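Local coordinates for A-type flavoprotein (Giardia intestinalis, PDB 2Q9U), which probably reduces dioxygen at a diiron centre with electrons delivered through FMN, as an oxygen-scavenging flavodiiron protein, at residues Ser56-Phe61 with His90-Lys95; Asn84-Asp89 with Lys117-Met122; Val20-Trp25 with Ser39-Tyr44; Thr52-Val57 with Tyr80-His85. All blocks are in the same frame, centred on the assembly; numbering follows the deposited sequence.

Interaction 1 of 4, residues Ser56-Phe61 with His90-Lys95; sequences SVKYPF and HASSLK. With FEO (mu-oxo-diiron), chain G.
Val-57 O takes two bonds from Ser-93: the backbone N at 3.1 Å, nearly along the C=O axis, and OG at 2.8 Å, well above the carbonyl plane. Ser-93 OG lies anti to its own carbonyl carbon (chi1 -71°), which sets it beside its backbone N so that both donors reach one acceptor. Ser-92 OG, in the crowded position between backbone N and carbonyl carbon (chi1 61°), accepts from Tyr-59 N at 2.7 Å and donates to Gly-88 O. Ser-92 CB sits at the edge of the Tyr-59 ring, in its plane, while Pro-60 CD lies over the rim of one face. At the other end Ser-56 N gives a bent bond to His-90 O (2.9 Å), and Ser-56 OG, buried without a polar partner, rests against Ser-93 CB and Leu-94 CD2. A type I turn from Ala-91 to Leu-94 presents both serines, and Trp-65 of helix 62-72 packs on Ser-56, Val-57 and Leu-94. Lys-58 NZ is hydrogen-bonded to Tyr-41 OH. Water 1 donates to Ser-56 O at 2.6 Å and accepts from His-90 ND1 at 2.9 Å. Since His-90 NE2 binds FE1 at 2.2 Å, the imidazole is gripped at both nitrogens; Ser-56 O, acting through the water, is a second-shell anchor that fixes the ring's rotation and would be expected to make it a slightly stronger donor to the iron.

Interaction 2 of 4, residues Asn84-Asp89 with Lys117-Met122; sequences NHAEGD and KILYGM. With FEO (mu-oxo-diiron), chain G.
Ala-86 O is the best-held polar atom between the two segments: one hydrogen bond grips it, from Tyr-120 OH at 2.9 Å, although the hydroxyl position is less certain. The carbonyl belongs to the His-x-Glu-x-Asp-His iron-binding motif of the flavodiiron metallo-beta-lactamase fold, here His-85, Glu-87, Asp-89 and His-90. Tyr-120, near the end of helix 110-120, has CG anti to its carbonyl carbon (chi1 -59°), and the ring meets Ala-86 O with its edge, near the ring plane. Leu-119 CB lies over the centre of one face of that ring, while Leu-119 CD1 touches the same carbonyl oxygen at 3.6 Å. The helix thus meets the motif at Ala-86, which lies between the metal ligands His-85 and Glu-87. The ligands face the irons: Asp-89 OD2 binds FE1 at 2.1 Å, and Glu-87, its chain extended, brings OE1 to FE2 at 2.1 Å. Glu-87 OE2 is bonded to Tyr-267 OH of the second subunit, and FMN touches this side chain, so the cluster lies beside a flavin at a subunit interface. His-85 ND1 is held by Asp-155, Glu-87 N sits 3.9 Å above the centre of the His-85 ring, and His-85 NE2 reaches FE2 at 2.3 Å.

Interaction 3 of 4, residues Val20-Trp25 with Ser39-Tyr44; sequences VGIVDW and SSYNSY
Val-20 starts the pairing with a straight bond from its N to Ser-43 O (2.9 Å, 166° at the hydrogen), and its CG2 leans on Ser-43 OG, whose own bonds run to Asp-55 O and Trp-65. Gly-21, without a side chain, lets the two backbones approach, its CA lying 3.2 Å from Tyr-41 O. Ile-22 and Tyr-41 form an antiparallel hydrogen-bonded pair, N to O in both directions at 3.0 Å. Ile-22 CG1 occupies the crowded position between backbone N and carbonyl carbon (chi1 72°), and the two side chains run alongside each other, CD1 meeting Tyr-41 CD2 at 3.5 Å. Val-23 and Ser-40, a non-hydrogen-bonded pair, face the other side of the sheet; Val-23 CG1 stands over the Trp-25 ring, and Ser-40 OG donates to Asn-42 OD1 at 2.8 Å. Asp-24 is again hydrogen-bonded, to Ser-39, while its side chain crosses that of Tyr-41 obliquely. Tyr-41 OH donates to the anti lone pair of Asp-24 OD2 at 2.5 Å, with carboxylate and ring planes 70° apart; the ammonium of Lys-58, close by, should favour a charged carboxylate. Ser-40 O accepts from ND1 of the iron ligand His-230. These strands belong to the antiparallel part of the mixed sheet in the metallo-beta-lactamase fold and, through Ser-40 O and His-230, to the second shell of the diiron site.

Interaction 4 of 4, residues Thr52-Val57 with Tyr80-His85; sequences TVIDSV and YVVMNH. With FEO (mu-oxo-diiron), chain G.
Strands 52-54 and 80-82 are the two parallel strands of a beta-alpha-beta crossover through helix 62-72, within the metallo-beta-lactamase fold. The tight part is the strand pair: Val-53 N to Tyr-80 O, Val-82 N to Val-53 O and Asp-55 N to Val-82 O are all short and nearly straight, the last at 2.7 Å and 169° at the hydrogen. On one face Ile-54 and Val-82 lie alongside each other, CD1 against Val-82 CB at 3.7 Å, while Thr-52 CG2 touches Val-82 CG2 at 4.0 Å. The looser side is the other face, where Val-53 CB stands 4.3 Å from Val-81 CG2. Thr-52 OG1 lies against Tyr-80 CB and at the ring edge, in its plane; the partly exposed tyrosine then leads away from strand 52-54. Past the strands, direct pairing gives way to a link through a side chain and a water. The bent chain of Met-83 brings SD to 3.9 Å from Asp-55 CA. Asp-55, with positive phi, turns its carboxylate across the gap: OD2 is held by Asn-170 ND2, and OD1 takes Asn-84 N on its syn lone pair at 2.9 Å. Water 2 bridges this carboxylate and the iron ligand's carbonyl, donating to Asp-55 OD1 and to His-85 O, each at 2.7 Å.

From the N terminus, interaction 3 comes first and closes the short excursion between strands 17-24 and 39-46 before any other contact opens. Strand 39-46 then pairs with 52-54, through Tyr-44 O and Ile-54 N. Interactions 4 and 1 start from the same stretch, sharing Ser-56 and Val-57: interaction 4 closes the crossover through helix 62-72, and interaction 1 spans slightly further, to the turn before helix 94-97. Interaction 2 begins at Asn-84 and His-85, where interaction 4 ends, crosses interaction 1 and closes on helix 110-120. Lys-58 with Tyr-41 joins interactions 1 and 3. Together they tie part of the seven-stranded sheet, strands 17-24 to 80-82, and helix 110-120 to the iron-binding loop 84-90.

Interaction 1 of 4, residues Ser56-Phe61 with His90-Lys95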
loop_
_atom_site.group_PDB
_atom_site.type_symbol
_atom_site.label_atom_id
_atom_site.label_comp_id
_atom_site.label_asym_id
_atom_site.label_seq_id
_atom_site.Cartn_x
_atom_site.Cartn_y
_atom_site.Cartn_z
ATOM N N SER A 56 -3.631 -25.952 17.945
ATOM C CA SER A 56 -2.263 -25.490 17.768
ATOM C C SER A 56 -2.293 -24.075 17.153
ATOM O O SER A 56 -3.298 -23.365 17.271
ATOM C CB SER A 56 -1.494 -26.499 16.897
ATOM O OG SER A 56 -0.115 -26.180 16.787
ATOM N N VAL A 57 -1.187 -23.669 16.519
ATOM C CA VAL A 57 -1.048 -22.329 15.919
ATOM C C VAL A 57 -0.276 -22.447 14.595
ATOM O O VAL A 57 0.362 -23.469 14.349
ATOM C CB VAL A 57 -0.281 -21.311 16.830
ATOM C CG1 VAL A 57 -0.973 -21.112 18.216
ATOM C CG2 VAL A 57 1.163 -21.717 17.025
ATOM N N LYS A 58 -0.308 -21.367 13.805
ATOM C CA LYS A 58 0.401 -21.277 12.525
ATOM C C LYS A 58 1.906 -21.506 12.752
ATOM O O LYS A 58 2.464 -20.954 13.711
ATOM C CB LYS A 58 0.159 -19.881 11.948
ATOM C CG LYS A 58 0.241 -19.799 10.419
ATOM C CD LYS A 58 0.169 -18.326 9.985
ATOM C CE LYS A 58 -1.270 -17.800 9.807
ATOM N NZ LYS A 58 -1.328 -16.357 9.265
ATOM N N TYR A 59 2.555 -22.285 11.864
ATOM C CA TYR A 59 3.953 -22.729 12.040
ATOM C C TYR A 59 5.016 -21.653 12.393
ATOM O O TYR A 59 5.931 -21.944 13.149
ATOM C CB TYR A 59 4.421 -23.626 10.847
ATOM C CG TYR A 59 4.644 -22.820 9.582
ATOM C CD1 TYR A 59 5.880 -22.173 9.344
ATOM C CD2 TYR A 59 3.607 -22.652 8.653
ATOM C CE1 TYR A 59 6.083 -21.388 8.195
ATOM C CE2 TYR A 59 3.797 -21.881 7.488
ATOM C CZ TYR A 59 5.043 -21.253 7.271
ATOM O OH TYR A 59 5.230 -20.472 6.137
ATOM N N PRO A 60 4.888 -20.395 11.901
ATOM C CA PRO A 60 5.919 -19.431 12.310
ATOM C C PRO A 60 6.005 -19.182 13.804
ATOM O O PRO A 60 7.041 -18.726 14.275
ATOM C CB PRO A 60 5.512 -18.139 11.577
ATOM C CG PRO A 60 4.709 -18.635 10.419
ATOM C CD PRO A 60 3.938 -19.786 10.957
ATOM N N PHE A 61 4.931 -19.495 14.528
ATOM C CA PHE A 61 4.790 -19.204 15.966
ATOM C C PHE A 61 4.934 -20.438 16.850
ATOM O O PHE A 61 4.626 -20.386 18.051
ATOM C CB PHE A 61 3.413 -18.541 16.189
ATOM C CG PHE A 61 3.211 -17.327 15.337
ATOM C CD1 PHE A 61 3.822 -16.116 15.679
ATOM C CD2 PHE A 61 2.458 -17.392 14.169
ATOM C CE1 PHE A 61 3.664 -14.955 14.871
ATOM C CE2 PHE A 61 2.290 -16.247 13.349
ATOM C CZ PHE A 61 2.893 -15.026 13.711
ATOM N N HIS A 90 -4.470 -22.903 12.799
ATOM C CA HIS A 90 -4.547 -23.599 14.094
ATOM C C HIS A 90 -3.795 -24.909 14.120
ATOM O O HIS A 90 -3.930 -25.669 15.076
ATOM C CB HIS A 90 -6.013 -23.908 14.411
ATOM C CG HIS A 90 -6.888 -22.733 14.180
ATOM N ND1 HIS A 90 -6.871 -21.646 15.016
ATOM C CD2 HIS A 90 -7.716 -22.418 13.156
ATOM C CE1 HIS A 90 -7.669 -20.710 14.531
ATOM N NE2 HIS A 90 -8.202 -21.159 13.407
ATOM N N ALA A 91 -3.046 -25.215 13.072
ATOM C CA ALA A 91 -2.553 -26.590 12.946
ATOM C C ALA A 91 -1.142 -26.753 12.402
ATOM O O ALA A 91 -0.516 -27.783 12.647
ATOM C CB ALA A 91 -3.569 -27.459 12.117
ATOM N N SER A 92 -0.635 -25.761 11.659
ATOM C CA SER A 92 0.549 -26.031 10.849
ATOM C C SER A 92 1.846 -26.228 11.639
ATOM O O SER A 92 2.803 -26.841 11.115
ATOM C CB SER A 92 0.731 -25.008 9.729
ATOM O OG SER A 92 0.885 -23.700 10.238
ATOM N N SER A 93 1.876 -25.762 12.892
ATOM C CA SER A 93 3.023 -26.086 13.783
ATOM C C SER A 93 3.163 -27.600 13.994
ATOM O O SER A 93 4.224 -28.080 14.380
ATOM C CB SER A 93 2.879 -25.394 15.137
ATOM O OG SER A 93 3.071 -23.989 15.045
ATOM N N LEU A 94 2.096 -28.361 13.779
ATOM C CA LEU A 94 2.199 -29.800 14.007
ATOM C C LEU A 94 3.102 -30.502 12.978
ATOM O O LEU A 94 3.697 -31.539 13.291
ATOM C CB LEU A 94 0.828 -30.465 14.058
ATOM C CG LEU A 94 -0.157 -29.993 15.135
ATOM C CD1 LEU A 94 -1.429 -30.810 15.051
ATOM C CD2 LEU A 94 0.466 -30.014 16.528
ATOM N N LYS A 95 3.186 -29.959 11.762
ATOM C CA LYS A 95 4.032 -30.577 10.716
ATOM C C LYS A 95 5.428 -30.926 11.240
ATOM O O LYS A 95 5.870 -32.071 11.142
ATOM C CB LYS A 95 4.134 -29.692 9.470
ATOM C CG LYS A 95 4.800 -30.398 8.297
ATOM C CD LYS A 95 4.747 -29.570 7.024
ATOM C CE LYS A 95 5.174 -30.410 5.825
ATOM N NZ LYS A 95 6.402 -31.243 6.080
HETATM FE FE1 FEO G . -8.970 -19.838 11.826
HETATM FE FE2 FEO G . -10.596 -21.847 9.531
HETATM O O FEO G . -8.977 -21.265 10.652
HETATM O O HOH W 1 -5.242 -21.626 17.377
#

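Interaction 2 of 4, residues Asn84-Asp89 with Lys117-Met122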
loop_
_atom_site.group_PDB
_atom_site.type_symbol
_atom_site.label_atom_id
_atom_site.label_comp_id
_atom_site.label_asym_id
_atom_site.label_seq_id
_atom_site.Cartn_x
_atom_site.Cartn_y
_atom_site.Cartn_z
ATOM N N ASN A 84 -9.558 -29.185 16.622
ATOM C CA ASN A 84 -10.933 -28.910 16.237
ATOM C C ASN A 84 -11.060 -28.725 14.740
ATOM O O ASN A 84 -12.173 -28.733 14.216
ATOM C CB ASN A 84 -11.401 -27.609 16.916
ATOM C CG ASN A 84 -11.660 -27.784 18.395
ATOM O OD1 ASN A 84 -11.079 -27.072 19.240
ATOM N ND2 ASN A 84 -12.525 -28.718 18.723
ATOM N N HIS A 85 -9.929 -28.488 14.065
ATOM C CA HIS A 85 -9.936 -27.910 12.692
ATOM C C HIS A 85 -8.515 -28.074 12.123
ATOM O O HIS A 85 -7.543 -27.929 12.856
ATOM C CB HIS A 85 -10.359 -26.440 12.836
ATOM C CG HIS A 85 -10.506 -25.660 11.560
ATOM N ND1 HIS A 85 -11.040 -26.170 10.398
ATOM C CD2 HIS A 85 -10.289 -24.344 11.324
ATOM C CE1 HIS A 85 -11.075 -25.220 9.473
ATOM N NE2 HIS A 85 -10.638 -24.097 10.014
ATOM N N ALA A 86 -8.385 -28.403 10.840
ATOM C CA ALA A 86 -7.083 -28.738 10.288
ATOM C C ALA A 86 -6.428 -27.565 9.544
ATOM O O ALA A 86 -5.294 -27.685 9.073
ATOM C CB ALA A 86 -7.204 -29.950 9.349
ATOM N N GLU A 87 -7.142 -26.440 9.425
ATOM C CA GLU A 87 -6.588 -25.273 8.730
ATOM C C GLU A 87 -5.270 -24.818 9.371
ATOM O O GLU A 87 -5.103 -24.891 10.609
ATOM C CB GLU A 87 -7.613 -24.123 8.628
ATOM C CG GLU A 87 -7.238 -23.091 7.533
ATOM C CD GLU A 87 -8.237 -21.982 7.430
ATOM O OE1 GLU A 87 -9.406 -22.214 7.808
ATOM O OE2 GLU A 87 -7.838 -20.871 7.007
ATOM N N GLY A 88 -4.330 -24.389 8.522
ATOM C CA GLY A 88 -2.967 -24.026 8.952
ATOM C C GLY A 88 -2.847 -23.059 10.120
ATOM O O GLY A 88 -1.941 -23.188 10.944
ATOM N N ASP A 89 -3.748 -22.090 10.204
ATOM C CA ASP A 89 -3.685 -21.125 11.291
ATOM C C ASP A 89 -3.827 -21.744 12.688
ATOM O O ASP A 89 -3.337 -21.172 13.651
ATOM C CB ASP A 89 -4.634 -19.935 11.094
ATOM C CG ASP A 89 -6.092 -20.345 10.871
ATOM O OD1 ASP A 89 -6.357 -21.387 10.245
ATOM O OD2 ASP A 89 -6.986 -19.597 11.313
ATOM N N LYS A 117 -3.429 -35.304 8.351
ATOM C CA LYS A 117 -2.417 -36.160 7.713
ATOM C C LYS A 117 -2.040 -35.697 6.303
ATOM O O LYS A 117 -0.858 -35.700 5.947
ATOM C CB LYS A 117 -2.878 -37.616 7.686
ATOM C CG LYS A 117 -2.844 -38.359 8.988
ATOM C CD LYS A 117 -3.510 -39.727 8.752
ATOM C CE LYS A 117 -3.561 -40.568 9.999
ATOM N NZ LYS A 117 -4.137 -41.941 9.724
ATOM N N ILE A 118 -3.018 -35.269 5.509
ATOM C CA ILE A 118 -2.731 -34.834 4.123
ATOM C C ILE A 118 -1.916 -33.541 4.116
ATOM O O ILE A 118 -0.965 -33.383 3.334
ATOM C CB ILE A 118 -4.018 -34.634 3.297
ATOM C CG1 ILE A 118 -4.668 -35.989 3.006
ATOM C CG2 ILE A 118 -3.679 -33.985 1.944
ATOM C CD1 ILE A 118 -6.032 -35.883 2.405
ATOM N N LEU A 119 -2.242 -32.650 5.026
ATOM C CA LEU A 119 -1.581 -31.379 5.122
ATOM C C LEU A 119 -0.195 -31.443 5.749
ATOM O O LEU A 119 0.643 -30.687 5.442
ATOM C CB LEU A 119 -2.447 -30.371 5.852
ATOM C CG LEU A 119 -3.628 -29.908 5.032
ATOM C CD1 LEU A 119 -4.645 -29.211 5.825
ATOM C CD2 LEU A 119 -3.171 -29.094 3.847
ATOM N N TYR A 120 -0.014 -32.350 6.672
ATOM C CA TYR A 120 1.016 -32.108 7.676
ATOM C C TYR A 120 1.852 -33.359 7.923
ATOM O O TYR A 120 2.931 -33.291 8.510
ATOM C CB TYR A 120 0.385 -31.629 8.985
ATOM C CG TYR A 120 -0.419 -30.356 8.848
ATOM C CD1 TYR A 120 0.099 -29.253 8.184
ATOM C CD2 TYR A 120 -1.696 -30.258 9.385
ATOM C CE1 TYR A 120 -0.633 -28.087 8.057
ATOM C CE2 TYR A 120 -2.436 -29.097 9.263
ATOM C CZ TYR A 120 -1.899 -28.014 8.598
ATOM O OH TYR A 120 -2.631 -26.856 8.474
ATOM N N GLY A 121 1.344 -34.501 7.471
ATOM C CA GLY A 121 2.059 -35.759 7.605
ATOM C C GLY A 121 1.674 -36.497 8.871
ATOM O O GLY A 121 0.777 -37.350 8.847
ATOM N N MET A 122 2.348 -36.136 9.962
ATOM C CA MET A 122 2.127 -36.694 11.303
ATOM C C MET A 122 2.125 -38.219 11.249
ATOM O O MET A 122 1.281 -38.879 11.859
ATOM C CB MET A 122 0.820 -36.152 11.925
ATOM C CG MET A 122 0.834 -34.597 12.069
ATOM S SD MET A 122 -0.733 -33.937 12.689
ATOM C CE MET A 122 -0.840 -34.731 14.290
HETATM FE FE1 FEO G . -8.970 -19.838 11.826
HETATM FE FE2 FEO G . -10.596 -21.847 9.531
HETATM O O FEO G . -8.977 -21.265 10.652
#

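Interaction 3 of 4, residues Val20-Trp25 with Ser39-Tyr44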
loop_
_atom_site.group_PDB
_atom_site.type_symbol
_atom_site.label_atom_id
_atom_site.label_comp_id
_atom_site.label_asym_id
_atom_site.label_seq_id
_atom_site.Cartn_x
_atom_site.Cartn_y
_atom_site.Cartn_z
ATOM N N VAL A 20 -2.609 -20.378 25.927
ATOM C CA VAL A 20 -1.242 -20.658 25.488
ATOM C C VAL A 20 -1.105 -20.384 23.955
ATOM O O VAL A 20 -0.294 -20.995 23.277
ATOM C CB VAL A 20 -0.807 -22.092 25.848
ATOM C CG1 VAL A 20 -0.678 -22.262 27.402
ATOM C CG2 VAL A 20 -1.733 -23.148 25.200
ATOM N N GLY A 21 -1.907 -19.441 23.450
ATOM C CA GLY A 21 -1.911 -19.128 22.026
ATOM C C GLY A 21 -0.855 -18.095 21.699
ATOM O O GLY A 21 0.081 -17.869 22.465
ATOM N N ILE A 22 -1.025 -17.432 20.570
ATOM C CA ILE A 22 -0.123 -16.333 20.220
ATOM C C ILE A 22 -0.929 -15.189 19.643
ATOM O O ILE A 22 -1.983 -15.402 19.038
ATOM C CB ILE A 22 1.029 -16.747 19.254
ATOM C CG1 ILE A 22 0.541 -17.009 17.809
ATOM C CG2 ILE A 22 1.838 -17.977 19.794
ATOM C CD1 ILE A 22 0.566 -15.738 16.876
ATOM N N VAL A 23 -0.430 -13.980 19.835
ATOM C CA VAL A 23 -1.062 -12.808 19.212
ATOM C C VAL A 23 -0.242 -12.487 17.989
ATOM O O VAL A 23 0.998 -12.346 18.072
ATOM C CB VAL A 23 -1.131 -11.573 20.155
ATOM C CG1 VAL A 23 -1.848 -10.404 19.410
ATOM C CG2 VAL A 23 -1.942 -11.902 21.449
ATOM N N ASP A 24 -0.920 -12.439 16.841
ATOM C CA ASP A 24 -0.261 -12.127 15.569
ATOM C C ASP A 24 -0.446 -10.611 15.334
ATOM O O ASP A 24 -1.370 -10.152 14.640
ATOM C CB ASP A 24 -0.837 -12.981 14.423
ATOM C CG ASP A 24 0.015 -12.941 13.157
ATOM O OD1 ASP A 24 0.854 -12.029 13.024
ATOM O OD2 ASP A 24 -0.206 -13.786 12.247
ATOM N N TRP A 25 0.438 -9.843 15.952
ATOM C CA TRP A 25 0.396 -8.375 15.891
ATOM C C TRP A 25 0.543 -7.842 14.453
ATOM O O TRP A 25 -0.088 -6.854 14.080
ATOM C CB TRP A 25 1.507 -7.796 16.779
ATOM C CG TRP A 25 1.274 -8.055 18.268
ATOM C CD1 TRP A 25 1.888 -9.002 19.062
ATOM C CD2 TRP A 25 0.342 -7.370 19.111
ATOM N NE1 TRP A 25 1.397 -8.929 20.349
ATOM C CE2 TRP A 25 0.466 -7.920 20.409
ATOM C CE3 TRP A 25 -0.579 -6.321 18.898
ATOM C CZ2 TRP A 25 -0.286 -7.462 21.485
ATOM C CZ3 TRP A 25 -1.325 -5.864 19.983
ATOM C CH2 TRP A 25 -1.182 -6.440 21.248
ATOM N N SER A 39 -4.470 -10.528 14.247
ATOM C CA SER A 39 -5.350 -11.608 14.701
ATOM C C SER A 39 -4.643 -12.267 15.876
ATOM O O SER A 39 -3.631 -11.770 16.354
ATOM C CB SER A 39 -5.549 -12.618 13.562
ATOM O OG SER A 39 -6.525 -13.615 13.883
ATOM N N SER A 40 -5.172 -13.402 16.313
ATOM C CA SER A 40 -4.465 -14.284 17.257
ATOM C C SER A 40 -4.894 -15.694 16.916
ATOM O O SER A 40 -5.949 -15.882 16.299
ATOM C CB SER A 40 -4.801 -13.952 18.713
ATOM O OG SER A 40 -6.145 -14.304 19.042
ATOM N N TYR A 41 -4.075 -16.673 17.317
ATOM C CA TYR A 41 -4.376 -18.094 17.175
ATOM C C TYR A 41 -4.378 -18.613 18.600
ATOM O O TYR A 41 -3.322 -18.802 19.202
ATOM C CB TYR A 41 -3.290 -18.762 16.302
ATOM C CG TYR A 41 -2.969 -17.858 15.109
ATOM C CD1 TYR A 41 -3.997 -17.444 14.258
ATOM C CD2 TYR A 41 -1.663 -17.412 14.842
ATOM C CE1 TYR A 41 -3.748 -16.589 13.174
ATOM C CE2 TYR A 41 -1.404 -16.559 13.745
ATOM C CZ TYR A 41 -2.458 -16.152 12.932
ATOM O OH TYR A 41 -2.238 -15.276 11.875
ATOM N N ASN A 42 -5.573 -18.763 19.152
ATOM C CA ASN A 42 -5.728 -19.116 20.538
ATOM C C ASN A 42 -5.698 -20.633 20.680
ATOM O O ASN A 42 -6.364 -21.349 19.929
ATOM C CB ASN A 42 -7.035 -18.557 21.086
ATOM C CG ASN A 42 -7.156 -17.041 20.917
ATOM O OD1 ASN A 42 -6.166 -16.297 20.986
ATOM N ND2 ASN A 42 -8.380 -16.585 20.710
ATOM N N SER A 43 -4.886 -21.090 21.633
ATOM C CA SER A 43 -4.763 -22.489 22.009
ATOM C C SER A 43 -4.920 -22.485 23.517
ATOM O O SER A 43 -4.602 -21.494 24.136
ATOM C CB SER A 43 -3.363 -23.001 21.652
ATOM O OG SER A 43 -3.164 -24.310 22.181
ATOM N N TYR A 44 -5.376 -23.591 24.103
ATOM C CA TYR A 44 -5.670 -23.597 25.544
ATOM C C TYR A 44 -5.051 -24.815 26.213
ATOM O O TYR A 44 -5.027 -25.873 25.621
ATOM C CB TYR A 44 -7.182 -23.574 25.796
ATOM C CG TYR A 44 -7.800 -22.323 25.212
ATOM C CD1 TYR A 44 -7.743 -21.111 25.909
ATOM C CD2 TYR A 44 -8.343 -22.334 23.924
ATOM C CE1 TYR A 44 -8.283 -19.932 25.341
ATOM C CE2 TYR A 44 -8.864 -21.169 23.349
ATOM C CZ TYR A 44 -8.825 -19.977 24.066
ATOM O OH TYR A 44 -9.365 -18.824 23.499
#

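Interaction 4 of 4, residues Thr52-Val57 with Tyr80-His85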
loop_
_atom_site.group_PDB
_atom_site.type_symbol
_atom_site.label_atom_id
_atom_site.label_comp_id
_atom_site.label_asym_id
_atom_site.label_seq_id
_atom_site.Cartn_x
_atom_site.Cartn_y
_atom_site.Cartn_z
ATOM N N THR A 52 -4.094 -31.473 28.990
ATOM C CA THR A 52 -4.692 -31.435 27.660
ATOM C C THR A 52 -4.488 -30.075 27.004
ATOM O O THR A 52 -4.661 -29.047 27.656
ATOM C CB THR A 52 -6.180 -31.783 27.739
ATOM O OG1 THR A 52 -6.314 -33.159 28.144
ATOM C CG2 THR A 52 -6.895 -31.586 26.403
ATOM N N VAL A 53 -4.112 -30.104 25.728
ATOM C CA VAL A 53 -3.992 -28.898 24.890
ATOM C C VAL A 53 -5.102 -28.910 23.855
ATOM O O VAL A 53 -5.360 -29.933 23.215
ATOM C CB VAL A 53 -2.624 -28.804 24.187
ATOM C CG1 VAL A 53 -2.540 -27.547 23.268
ATOM C CG2 VAL A 53 -1.503 -28.773 25.226
ATOM N N ILE A 54 -5.752 -27.760 23.711
ATOM C CA ILE A 54 -6.772 -27.559 22.679
ATOM C C ILE A 54 -6.175 -26.686 21.582
ATOM O O ILE A 54 -5.772 -25.549 21.826
ATOM C CB ILE A 54 -8.024 -26.852 23.244
ATOM C CG1 ILE A 54 -8.498 -27.519 24.559
ATOM C CG2 ILE A 54 -9.144 -26.747 22.148
ATOM C CD1 ILE A 54 -9.066 -28.935 24.365
ATOM N N ASP A 55 -6.117 -27.250 20.386
ATOM C CA ASP A 55 -5.620 -26.593 19.177
ATOM C C ASP A 55 -4.125 -26.250 19.142
ATOM O O ASP A 55 -3.442 -26.283 20.153
ATOM C CB ASP A 55 -6.534 -25.399 18.781
ATOM C CG ASP A 55 -7.942 -25.872 18.366
ATOM O OD1 ASP A 55 -8.039 -26.966 17.726
ATOM O OD2 ASP A 55 -8.931 -25.176 18.701
ATOM N N SER A 56 -3.631 -25.952 17.945
ATOM C CA SER A 56 -2.263 -25.490 17.768
ATOM C C SER A 56 -2.293 -24.075 17.153
ATOM O O SER A 56 -3.298 -23.365 17.271
ATOM C CB SER A 56 -1.494 -26.499 16.897
ATOM O OG SER A 56 -0.115 -26.180 16.787
ATOM N N VAL A 57 -1.187 -23.669 16.519
ATOM C CA VAL A 57 -1.048 -22.329 15.919
ATOM C C VAL A 57 -0.276 -22.447 14.595
ATOM O O VAL A 57 0.362 -23.469 14.349
ATOM C CB VAL A 57 -0.281 -21.311 16.830
ATOM C CG1 VAL A 57 -0.973 -21.112 18.216
ATOM C CG2 VAL A 57 1.163 -21.717 17.025
ATOM N N TYR A 80 -3.154 -35.382 25.972
ATOM C CA TYR A 80 -4.031 -35.167 24.812
ATOM C C TYR A 80 -3.794 -33.801 24.166
ATOM O O TYR A 80 -3.633 -32.766 24.856
ATOM C CB TYR A 80 -5.520 -35.275 25.190
ATOM C CG TYR A 80 -5.918 -36.631 25.735
ATOM C CD1 TYR A 80 -5.914 -37.766 24.912
ATOM C CD2 TYR A 80 -6.294 -36.783 27.067
ATOM C CE1 TYR A 80 -6.270 -39.027 25.424
ATOM C CE2 TYR A 80 -6.661 -38.034 27.581
ATOM C CZ TYR A 80 -6.636 -39.150 26.751
ATOM O OH TYR A 80 -6.997 -40.385 27.276
ATOM N N VAL A 81 -3.780 -33.809 22.845
ATOM C CA VAL A 81 -3.878 -32.568 22.046
ATOM C C VAL A 81 -5.127 -32.715 21.194
ATOM O O VAL A 81 -5.204 -33.579 20.307
ATOM C CB VAL A 81 -2.650 -32.331 21.165
ATOM C CG1 VAL A 81 -2.788 -30.993 20.411
ATOM C CG2 VAL A 81 -1.376 -32.347 22.007
ATOM N N VAL A 82 -6.111 -31.882 21.501
ATOM C CA VAL A 82 -7.378 -31.885 20.817
ATOM C C VAL A 82 -7.326 -30.893 19.658
ATOM O O VAL A 82 -7.053 -29.703 19.857
ATOM C CB VAL A 82 -8.526 -31.481 21.763
ATOM C CG1 VAL A 82 -9.832 -31.305 20.999
ATOM C CG2 VAL A 82 -8.678 -32.479 22.952
ATOM N N MET A 83 -7.660 -31.383 18.467
ATOM C CA MET A 83 -7.659 -30.582 17.238
ATOM C C MET A 83 -9.067 -30.430 16.681
ATOM O O MET A 83 -9.706 -31.407 16.338
ATOM C CB MET A 83 -6.715 -31.223 16.189
ATOM C CG MET A 83 -5.225 -31.222 16.593
ATOM S SD MET A 83 -4.512 -29.597 16.943
ATOM C CE MET A 83 -4.519 -28.841 15.316
ATOM N N ASN A 84 -9.558 -29.185 16.622
ATOM C CA ASN A 84 -10.933 -28.910 16.237
ATOM C C ASN A 84 -11.060 -28.725 14.740
ATOM O O ASN A 84 -12.173 -28.733 14.216
ATOM C CB ASN A 84 -11.401 -27.609 16.916
ATOM C CG ASN A 84 -11.660 -27.784 18.395
ATOM O OD1 ASN A 84 -11.079 -27.072 19.240
ATOM N ND2 ASN A 84 -12.525 -28.718 18.723
ATOM N N HIS A 85 -9.929 -28.488 14.065
ATOM C CA HIS A 85 -9.936 -27.910 12.692
ATOM C C HIS A 85 -8.515 -28.074 12.123
ATOM O O HIS A 85 -7.543 -27.929 12.856
ATOM C CB HIS A 85 -10.359 -26.440 12.836
ATOM C CG HIS A 85 -10.506 -25.660 11.560
ATOM N ND1 HIS A 85 -11.040 -26.170 10.398
ATOM C CD2 HIS A 85 -10.289 -24.344 11.324
ATOM C CE1 HIS A 85 -11.075 -25.220 9.473
ATOM N NE2 HIS A 85 -10.638 -24.097 10.014
HETATM FE FE1 FEO G . -8.970 -19.838 11.826
HETATM FE FE2 FEO G . -10.596 -21.847 9.531
HETATM O O FEO G . -8.977 -21.265 10.652
HETATM O O HOH W 2 -7.858 -26.390 15.086
#